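PDB 3SEE: DUF4627 domain-containing protein from Bacteroides thetaiotaomicron, which is of unknown function but, with its galactose-binding-like beta-sandwich fold, probably binds sugars. Local coordinates for residues A[15-20]-A[34-39]; A[82-87]-A[114-119]. All blocks are in the same frame, centred on the assembly; numbering follows the deposited sequence.

Contact 1 (A[15-20]-A[34-39]); sequences EKFATE and GEWFIM
Phe17 and Trp36 carry this contact, one aromatic ring set obliquely against the other. Phe17 belongs to the loop that precedes strand 24-25, and Trp36 to segment 34-39, which runs into strand 36-40. The closest approach is 3.2 Å, from Phe17 CE1 to Trp36 NE1. CE1 of the phenylalanine sits over one face of the indole, off-centre toward its rim. It lies nearly as close to the fused bond of the indole, with Phe17 CE1 3.3 Å from Trp36 CE2. Phe17 CZ continues the contact over the six-membered part, 3.6 Å from Trp36 CZ2. Phe17 CD1 stays near the pyrrole side, 3.7 Å from Trp36 NE1. The ring planes are inclined by 34°, and the centroids of the Phe17 ring and the five-membered ring of Trp36 are 4.3 Å apart. The two side chains cross at about a right angle. In Trp36, CG is anti to the carbonyl carbon (chi1 -66°), which carries the indole toward the loop. The CA atoms of Phe17 and Trp36 remain 8.8 Å apart, so side chains alone bridge the gap.

Both residues are buried. The indole N-H is not spent on the phenylalanine ring; NE1 donates a hydrogen bond to the backbone oxygen of Asn14. That bond would help to hold the indole's rotation and ties it to the residue just before segment 15-20. On the loop side, Phe17 O accepts a bond from Trp51 NE1, and the Phe17 ring also packs on Met63 of strand 61-66. The contact thus joins the N-terminal loop to segment 34-39. Its chemistry is aromatic and dispersive, with the one polar indole atom satisfied by a neighbouring backbone carbonyl.

Contact 2 (A[82-87]-A[114-119]); sequences GQRITD and KQTNEE
Arg84 CG lies anti to the backbone N (chi1 -176°), and the chain runs extended from there to NE. This carries the guanidinium from strand 79-85 across to the turn after strand 108-115, where it meets Thr116 and Asn117. In Thr116 the methyl CG2 is also anti to its own backbone N. It sits over one face of the guanidinium, toward the rim, with Thr116 CG2 3.7 Å from Arg84 NE. The two side chains cross at about a right angle. Thr116 OG1 does not bond to the arginine; its partner is Asp198.

Asn117 comes to the end of the arginine with its amide turned 84° from the guanidinium plane. Its OD1 is hydrogen-bonded to Ser29 OG, so the amide is held on its oxygen side. Both nitrogens facing each other are donors, and Arg84 NH2 and Asn117 ND2 stand 3.6 Å apart without a direct bond. A water resolves this by accepting from both, 3.0 Å from Arg84 NH2 and 2.9 Å from Asn117 ND2. The turn is braced from within. Gln115 NE2 donates to Asn117 O at 2.9 Å, approaching from above the carbonyl plane. Lys114 NZ forms a salt bridge of 2.8 Å with Glu118 OE2.

Asp198 links the two sides, taking a salt bridge from Arg84 NH2 and a hydrogen bond with Thr116 OG1. Arg84 NH1 also binds the backbone oxygens of Ser29 and Ala31. The positive charge of Arg84 is therefore probably well compensated. Across the contact itself, a methyl on a guanidinium face and one shared water join the segments, while the polar bonds that tie the two sides run through Asp198 and Ser29.

Overall arrangement
From the N terminus, the chain first passes through 15-20, runs through short strand 24-25 and returns in 34-39. Contact 1 closes this loop. Contact 2 opens later, at 82-87, and closes at 114-119, after a span that includes strand 93-102 of the other sheet. The two contacts are in series and neither nests in the other. Their segments 34-39 and 82-87 meet in the mixed sheet, where strands 36-40 and 79-85 are antiparallel neighbours. Backbone bonds between Phe37 and Gly82, and between Gly34 and Arg84, join them directly. Contact 1 ties the N-terminal loop to this sheet; contact 2 reaches past strand 199-204 to the end of strand 108-115.

Contact 1 (A[15-20]-A[34-39])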
ATOM      1  N   GLU A  15       0.023  -6.222 -13.885  1.00 10.36           N
ATOM      2  CA  GLU A  15      -0.570  -4.956 -13.475  1.00 11.17           C
ATOM      3  C   GLU A  15      -2.066  -4.882 -13.617  1.00 10.91           C
ATOM      4  O   GLU A  15      -2.705  -4.082 -12.963  1.00 11.31           O
ATOM      5  CB  GLU A  15       0.097  -3.819 -14.237  1.00 12.43           C
ATOM      6  CG  GLU A  15      -0.215  -3.716 -15.702  1.00 15.51           C
ATOM      7  CD  GLU A  15       0.431  -4.728 -16.619  1.00 21.54           C
ATOM      8  OE1 GLU A  15       1.343  -5.518 -16.239  1.00 21.26           O
ATOM      9  OE2 GLU A  15       0.001  -4.680 -17.811  1.00 28.32           O
ATOM     10  N   LYS A  16      -2.615  -5.727 -14.477  1.00 10.25           N
ATOM     11  CA  LYS A  16      -4.060  -5.769 -14.678  0.50 10.72           C
ATOM     12  C   LYS A  16      -4.678  -7.050 -14.135  1.00 10.57           C
ATOM     13  O   LYS A  16      -5.860  -7.328 -14.369  1.00 11.29           O
ATOM     14  CB  LYS A  16      -4.414  -5.559 -16.154  0.50 11.59           C
ATOM     15  CG  LYS A  16      -4.225  -4.098 -16.576  0.50 12.61           C
ATOM     16  CD  LYS A  16      -4.422  -3.917 -18.049  0.50 16.13           C
ATOM     17  CE  LYS A  16      -4.346  -2.477 -18.465  0.50 17.62           C
ATOM     18  NZ  LYS A  16      -2.999  -1.866 -18.220  0.50 20.09           N
ATOM     19  N   PHE A  17      -3.910  -7.816 -13.373  1.00  9.79           N
ATOM     20  CA  PHE A  17      -4.425  -9.042 -12.752  1.00  9.84           C
ATOM     21  C   PHE A  17      -4.927 -10.019 -13.791  1.00 10.36           C
ATOM     22  O   PHE A  17      -5.776 -10.837 -13.523  1.00 10.31           O
ATOM     23  CB  PHE A  17      -5.460  -8.726 -11.679  1.00  9.62           C
ATOM     24  CG  PHE A  17      -4.921  -7.789 -10.642  1.00  9.04           C
ATOM     25  CD1 PHE A  17      -4.054  -8.232  -9.655  1.00  9.68           C
ATOM     26  CD2 PHE A  17      -5.239  -6.452 -10.667  1.00 10.53           C
ATOM     27  CE1 PHE A  17      -3.509  -7.359  -8.730  1.00 10.32           C
ATOM     28  CE2 PHE A  17      -4.678  -5.569  -9.749  1.00 10.93           C
ATOM     29  CZ  PHE A  17      -3.817  -6.039  -8.786  1.00 10.17           C
ATOM     30  N   ALA A  18      -4.350  -9.963 -14.990  1.00 11.04           N
ATOM     31  CA  ALA A  18      -4.716 -10.934 -16.017  1.00 11.69           C
ATOM     32  C   ALA A  18      -4.374 -12.361 -15.625  1.00 12.21           C
ATOM     33  O   ALA A  18      -5.064 -13.299 -16.044  1.00 13.86           O
ATOM     34  CB  ALA A  18      -4.065 -10.576 -17.344  1.00 13.72           C
ATOM     35  N   THR A  19      -3.316 -12.536 -14.831  1.00 12.76           N
ATOM     36  CA  THR A  19      -2.968 -13.809 -14.215  1.00 14.08           C
ATOM     37  C   THR A  19      -3.584 -13.870 -12.814  1.00 12.68           C
ATOM     38  O   THR A  19      -3.411 -12.937 -12.015  1.00 12.05           O
ATOM     39  CB  THR A  19      -1.412 -13.933 -14.131  1.00 15.01           C
ATOM     40  OG1 THR A  19      -0.903 -13.892 -15.475  1.00 20.74           O
ATOM     41  CG2 THR A  19      -0.988 -15.240 -13.469  1.00 18.51           C
ATOM     42  N   GLU A  20      -4.299 -14.953 -12.504  1.00 13.23           N
ATOM     43  CA  GLU A  20      -4.908 -15.143 -11.208  1.00 13.12           C
ATOM     44  C   GLU A  20      -3.867 -15.061 -10.092  1.00 12.54           C
ATOM     45  O   GLU A  20      -2.759 -15.614 -10.198  1.00 14.53           O
ATOM     46  CB  GLU A  20      -5.637 -16.499 -11.166  1.00 14.22           C
ATOM     47  CG  GLU A  20      -6.330 -16.784  -9.838  1.00 15.61           C
ATOM     48  CD  GLU A  20      -7.203 -18.035  -9.851  1.00 20.41           C
ATOM     49  OE1 GLU A  20      -7.151 -18.778 -10.844  1.00 24.28           O
ATOM     50  OE2 GLU A  20      -7.970 -18.225  -8.892  1.00 22.12           O
ATOM     51  N   GLY A  34       8.125  -9.282  -7.775  1.00 11.76           N
ATOM     52  CA  GLY A  34       7.582  -9.203  -9.116  1.00 13.18           C
ATOM     53  C   GLY A  34       6.283  -9.928  -9.334  1.00 13.32           C
ATOM     54  O   GLY A  34       5.907 -10.197 -10.477  1.00 16.00           O
ATOM     55  N   GLU A  35       5.619 -10.266  -8.242  0.50 12.22           N
ATOM     56  CA  GLU A  35       4.355 -10.985  -8.234  0.50 12.52           C
ATOM     57  C   GLU A  35       3.506 -10.249  -7.218  0.50 10.92           C
ATOM     58  O   GLU A  35       4.065  -9.560  -6.362  0.50  9.29           O
ATOM     59  CB  GLU A  35       4.585 -12.416  -7.765  0.50 12.87           C
ATOM     60  CG  GLU A  35       5.475 -13.205  -8.699  0.50 15.63           C
ATOM     61  CD  GLU A  35       5.440 -14.685  -8.468  0.50 18.66           C
ATOM     62  OE1 GLU A  35       4.746 -15.152  -7.523  0.50 18.61           O
ATOM     63  OE2 GLU A  35       6.134 -15.383  -9.249  0.50 22.00           O
ATOM     64  N   TRP A  36       2.180 -10.378  -7.297  1.00  9.51           N
ATOM     65  CA  TRP A  36       1.328  -9.963  -6.198  1.00  8.74           C
ATOM     66  C   TRP A  36       1.302 -11.015  -5.100  1.00  9.39           C
ATOM     67  O   TRP A  36       1.361 -12.213  -5.365  1.00 10.11           O
ATOM     68  CB  TRP A  36      -0.095  -9.721  -6.690  1.00  8.61           C
ATOM     69  CG  TRP A  36      -0.204  -8.586  -7.628  1.00  8.75           C
ATOM     70  CD1 TRP A  36      -0.340  -8.656  -8.982  1.00  9.55           C
ATOM     71  CD2 TRP A  36      -0.216  -7.186  -7.298  1.00  8.07           C
ATOM     72  NE1 TRP A  36      -0.421  -7.399  -9.515  1.00 10.13           N
ATOM     73  CE2 TRP A  36      -0.339  -6.476  -8.508  1.00  9.20           C
ATOM     74  CE3 TRP A  36      -0.079  -6.465  -6.105  1.00  8.82           C
ATOM     75  CZ2 TRP A  36      -0.383  -5.088  -8.542  1.00 10.03           C
ATOM     76  CZ3 TRP A  36      -0.132  -5.095  -6.157  1.00  9.43           C
ATOM     77  CH2 TRP A  36      -0.264  -4.423  -7.369  1.00 10.09           C
ATOM     78  N   PHE A  37       1.175 -10.550  -3.868  1.00  8.88           N
ATOM     79  CA  PHE A  37       0.908 -11.411  -2.740  1.00  8.73           C
ATOM     80  C   PHE A  37      -0.261 -10.894  -1.934  1.00  8.25           C
ATOM     81  O   PHE A  37      -0.564  -9.695  -1.939  1.00  8.92           O
ATOM     82  CB  PHE A  37       2.159 -11.624  -1.864  1.00  9.70           C
ATOM     83  CG  PHE A  37       2.682 -10.391  -1.197  1.00  9.11           C
ATOM     84  CD1 PHE A  37       2.169  -9.969   0.004  1.00  9.65           C
ATOM     85  CD2 PHE A  37       3.721  -9.676  -1.747  1.00  9.38           C
ATOM     86  CE1 PHE A  37       2.695  -8.843   0.646  1.00 10.42           C
ATOM     87  CE2 PHE A  37       4.243  -8.563  -1.114  1.00  9.96           C
ATOM     88  CZ  PHE A  37       3.740  -8.158   0.090  1.00 10.50           C
ATOM     89  N   ILE A  38      -0.902 -11.814  -1.235  1.00  9.46           N
ATOM     90  CA  ILE A  38      -1.976 -11.515  -0.313  1.00  9.06           C
ATOM     91  C   ILE A  38      -1.456 -11.597   1.102  1.00  8.77           C
ATOM     92  O   ILE A  38      -0.924 -12.636   1.515  1.00 10.43           O
ATOM     93  CB  ILE A  38      -3.153 -12.476  -0.499  1.00  9.80           C
ATOM     94  CG1 ILE A  38      -3.715 -12.341  -1.911  1.00 11.13           C
ATOM     95  CG2 ILE A  38      -4.203 -12.235   0.584  1.00 12.15           C
ATOM     96  CD1 ILE A  38      -4.604 -13.521  -2.339  1.00 13.90           C
HETATM   97  N   MSE A  39      -1.548 -10.495   1.842  1.00  8.26           N
HETATM   98  CA  MSE A  39      -1.335 -10.498   3.290  0.50  8.32           C
HETATM   99  C   MSE A  39      -2.690 -10.450   3.969  1.00  8.18           C
HETATM  100  O   MSE A  39      -3.475  -9.531   3.740  1.00  8.40           O
HETATM  101  CB  MSE A  39      -0.485  -9.306   3.745  0.50  8.85           C
HETATM  102  CG  MSE A  39       0.987  -9.637   3.869  0.50  8.93           C
HETATM  103 SE   MSE A  39       1.455 -10.672   5.425  0.38  6.95          SE
HETATM  104  CE  MSE A  39       1.426  -9.220   6.640  0.50  6.36           C
TER

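Contact 2 (A[82-87]-A[114-119])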
ATOM      1  N   GLY A  82      -0.100  -6.802  -1.777  1.00  7.53           N
ATOM      2  CA  GLY A  82       1.270  -6.342  -1.855  1.00  7.68           C
ATOM      3  C   GLY A  82       2.028  -6.768  -3.098  1.00  7.78           C
ATOM      4  O   GLY A  82       1.706  -7.787  -3.721  1.00  7.70           O
ATOM      5  N   GLN A  83       3.056  -6.003  -3.470  1.00  7.59           N
ATOM      6  CA  GLN A  83       4.021  -6.463  -4.468  1.00  7.62           C
ATOM      7  C   GLN A  83       5.399  -5.967  -4.096  1.00  7.09           C
ATOM      8  O   GLN A  83       5.610  -4.760  -3.948  1.00  7.81           O
ATOM      9  CB  GLN A  83       3.642  -6.034  -5.885  1.00  7.96           C
ATOM     10  CG  GLN A  83       4.631  -6.591  -6.914  1.00  9.35           C
ATOM     11  CD  GLN A  83       4.194  -6.565  -8.365  1.00  9.22           C
ATOM     12  OE1 GLN A  83       5.027  -6.276  -9.212  1.00 10.28           O
ATOM     13  NE2 GLN A  83       2.931  -6.896  -8.675  1.00  9.64           N
ATOM     14  N   ARG A  84       6.311  -6.915  -3.927  1.00  7.20           N
ATOM     15  CA  ARG A  84       7.698  -6.643  -3.584  1.00  7.67           C
ATOM     16  C   ARG A  84       8.497  -6.286  -4.831  1.00  8.06           C
ATOM     17  O   ARG A  84       8.316  -6.932  -5.883  1.00  8.51           O
ATOM     18  CB  ARG A  84       8.276  -7.864  -2.869  1.00  8.01           C
ATOM     19  CG  ARG A  84       9.678  -7.764  -2.345  1.00  8.18           C
ATOM     20  CD  ARG A  84      10.049  -9.071  -1.699  1.00  8.67           C
ATOM     21  NE  ARG A  84      11.382  -9.051  -1.115  1.00  9.32           N
ATOM     22  CZ  ARG A  84      11.852 -10.033  -0.366  1.00  9.39           C
ATOM     23  NH1 ARG A  84      11.151 -11.142  -0.165  1.00  9.83           N
ATOM     24  NH2 ARG A  84      13.033  -9.914   0.213  1.00 10.90           N
ATOM     25  N   ILE A  85       9.333  -5.268  -4.695  1.00  8.49           N
ATOM     26  CA  ILE A  85      10.116  -4.751  -5.801  1.00  9.67           C
ATOM     27  C   ILE A  85      11.602  -4.792  -5.437  1.00  9.37           C
ATOM     28  O   ILE A  85      12.030  -4.173  -4.482  1.00  9.30           O
ATOM     29  CB  ILE A  85       9.708  -3.306  -6.140  1.00 11.00           C
ATOM     30  CG1 ILE A  85       8.200  -3.239  -6.459  1.00 14.61           C
ATOM     31  CG2 ILE A  85      10.562  -2.775  -7.320  1.00 14.11           C
ATOM     32  CD1 ILE A  85       7.696  -1.847  -6.766  1.00 17.19           C
ATOM     33  N   THR A  86      12.363  -5.537  -6.224  1.00 10.22           N
ATOM     34  CA  THR A  86      13.804  -5.705  -6.025  1.00 10.57           C
ATOM     35  C   THR A  86      14.604  -5.269  -7.241  1.00 11.63           C
ATOM     36  O   THR A  86      15.776  -5.565  -7.332  1.00 13.04           O
ATOM     37  CB  THR A  86      14.157  -7.154  -5.621  1.00 10.36           C
ATOM     38  OG1 THR A  86      13.631  -8.054  -6.619  1.00 12.47           O
ATOM     39  CG2 THR A  86      13.573  -7.487  -4.263  1.00 10.97           C
ATOM     40  N   ASP A  87      13.991  -4.535  -8.153  1.00 13.03           N
ATOM     41  CA  ASP A  87      14.729  -4.090  -9.334  1.00 14.91           C
ATOM     42  C   ASP A  87      15.740  -2.979  -9.044  1.00 14.11           C
ATOM     43  O   ASP A  87      16.678  -2.777  -9.847  1.00 15.99           O
ATOM     44  CB  ASP A  87      13.775  -3.769 -10.456  1.00 17.96           C
ATOM     45  CG  ASP A  87      13.117  -5.048 -11.043  1.00 23.22           C
ATOM     46  OD1 ASP A  87      13.768  -6.136 -11.278  1.00 23.92           O
ATOM     47  OD2 ASP A  87      11.904  -4.956 -11.268  1.00 31.58           O
ATOM     48  N   LYS A 114       6.919   0.340   1.737  1.00  7.32           N
ATOM     49  CA  LYS A 114       7.699   0.046   2.936  1.00  7.30           C
ATOM     50  C   LYS A 114       8.906  -0.828   2.620  1.00  7.15           C
ATOM     51  O   LYS A 114       8.876  -1.692   1.756  1.00  7.96           O
ATOM     52  CB  LYS A 114       6.817  -0.644   4.000  1.00  7.71           C
ATOM     53  CG  LYS A 114       7.455  -0.744   5.371  1.00  8.51           C
ATOM     54  CD  LYS A 114       6.485  -1.319   6.387  1.00  8.60           C
ATOM     55  CE  LYS A 114       7.038  -1.329   7.799  1.00  9.49           C
ATOM     56  NZ  LYS A 114       8.200  -2.259   7.951  1.00  9.70           N
ATOM     57  N   GLN A 115       9.956  -0.639   3.405  1.00  7.58           N
ATOM     58  CA  GLN A 115      11.121  -1.506   3.391  1.00  7.74           C
ATOM     59  C   GLN A 115      10.749  -2.947   3.762  1.00  7.56           C
ATOM     60  O   GLN A 115      10.061  -3.183   4.747  1.00  8.45           O
ATOM     61  CB  GLN A 115      12.137  -0.955   4.368  1.00  8.17           C
ATOM     62  CG  GLN A 115      13.439  -1.757   4.444  1.00  8.56           C
ATOM     63  CD  GLN A 115      14.547  -1.017   5.170  1.00  9.16           C
ATOM     64  OE1 GLN A 115      14.547   0.218   5.188  1.00  9.75           O
ATOM     65  NE2 GLN A 115      15.520  -1.750   5.721  1.00  9.93           N
ATOM     66  N   THR A 116      11.248  -3.921   2.989  1.00  8.29           N
ATOM     67  CA  THR A 116      10.892  -5.315   3.234  1.00  8.46           C
ATOM     68  C   THR A 116      11.539  -5.887   4.495  1.00  7.78           C
ATOM     69  O   THR A 116      10.835  -6.461   5.342  1.00  8.95           O
ATOM     70  CB  THR A 116      11.239  -6.185   2.033  1.00  8.66           C
ATOM     71  OG1 THR A 116      10.655  -5.597   0.866  1.00  9.09           O
ATOM     72  CG2 THR A 116      10.745  -7.615   2.205  1.00 11.05           C
ATOM     73  N   ASN A 117      12.863  -5.737   4.578  1.00  8.63           N
ATOM     74  CA  ASN A 117      13.642  -6.357   5.643  1.00  8.92           C
ATOM     75  C   ASN A 117      14.266  -5.278   6.515  1.00  9.02           C
ATOM     76  O   ASN A 117      15.242  -4.650   6.127  1.00 10.28           O
ATOM     77  CB  ASN A 117      14.697  -7.302   5.053  1.00  8.94           C
ATOM     78  CG  ASN A 117      14.091  -8.597   4.561  1.00  9.11           C
ATOM     79  OD1 ASN A 117      13.205  -9.134   5.223  1.00 12.42           O
ATOM     80  ND2 ASN A 117      14.557  -9.113   3.424  1.00 11.44           N
ATOM     81  N   GLU A 118      13.631  -5.039   7.660  1.00 10.05           N
ATOM     82  CA  GLU A 118      13.996  -3.964   8.581  1.00 10.35           C
ATOM     83  C   GLU A 118      14.984  -4.434   9.622  1.00 12.53           C
ATOM     84  O   GLU A 118      14.976  -5.585  10.026  1.00 12.97           O
ATOM     85  CB  GLU A 118      12.749  -3.478   9.321  1.00 10.43           C
ATOM     86  CG  GLU A 118      11.636  -2.950   8.393  1.00  9.82           C
ATOM     87  CD  GLU A 118      11.670  -1.467   8.108  1.00  9.27           C
ATOM     88  OE1 GLU A 118      12.697  -0.786   8.320  1.00  9.59           O
ATOM     89  OE2 GLU A 118      10.616  -0.984   7.603  1.00  9.22           O
ATOM     90  N   GLU A 119      15.804  -3.494  10.070  1.00 14.17           N
ATOM     91  CA  GLU A 119      16.662  -3.772  11.222  0.50 16.31           C
ATOM     92  C   GLU A 119      15.934  -3.357  12.482  1.00 18.20           C
ATOM     93  O   GLU A 119      14.870  -2.737  12.438  1.00 16.50           O
ATOM     94  CB  GLU A 119      18.022  -3.084  11.072  0.50 16.64           C
ATOM     95  CG  GLU A 119      18.807  -3.542   9.846  0.50 17.83           C
ATOM     96  CD  GLU A 119      19.194  -5.023   9.895  0.50 19.50           C
ATOM     97  OE1 GLU A 119      19.714  -5.440  10.952  0.50 22.44           O
ATOM     98  OE2 GLU A 119      18.998  -5.784   8.896  0.50 19.57           O
TER
HETATM   99  O   HOH W   1      13.656 -11.741   2.473  1.00  9.33           O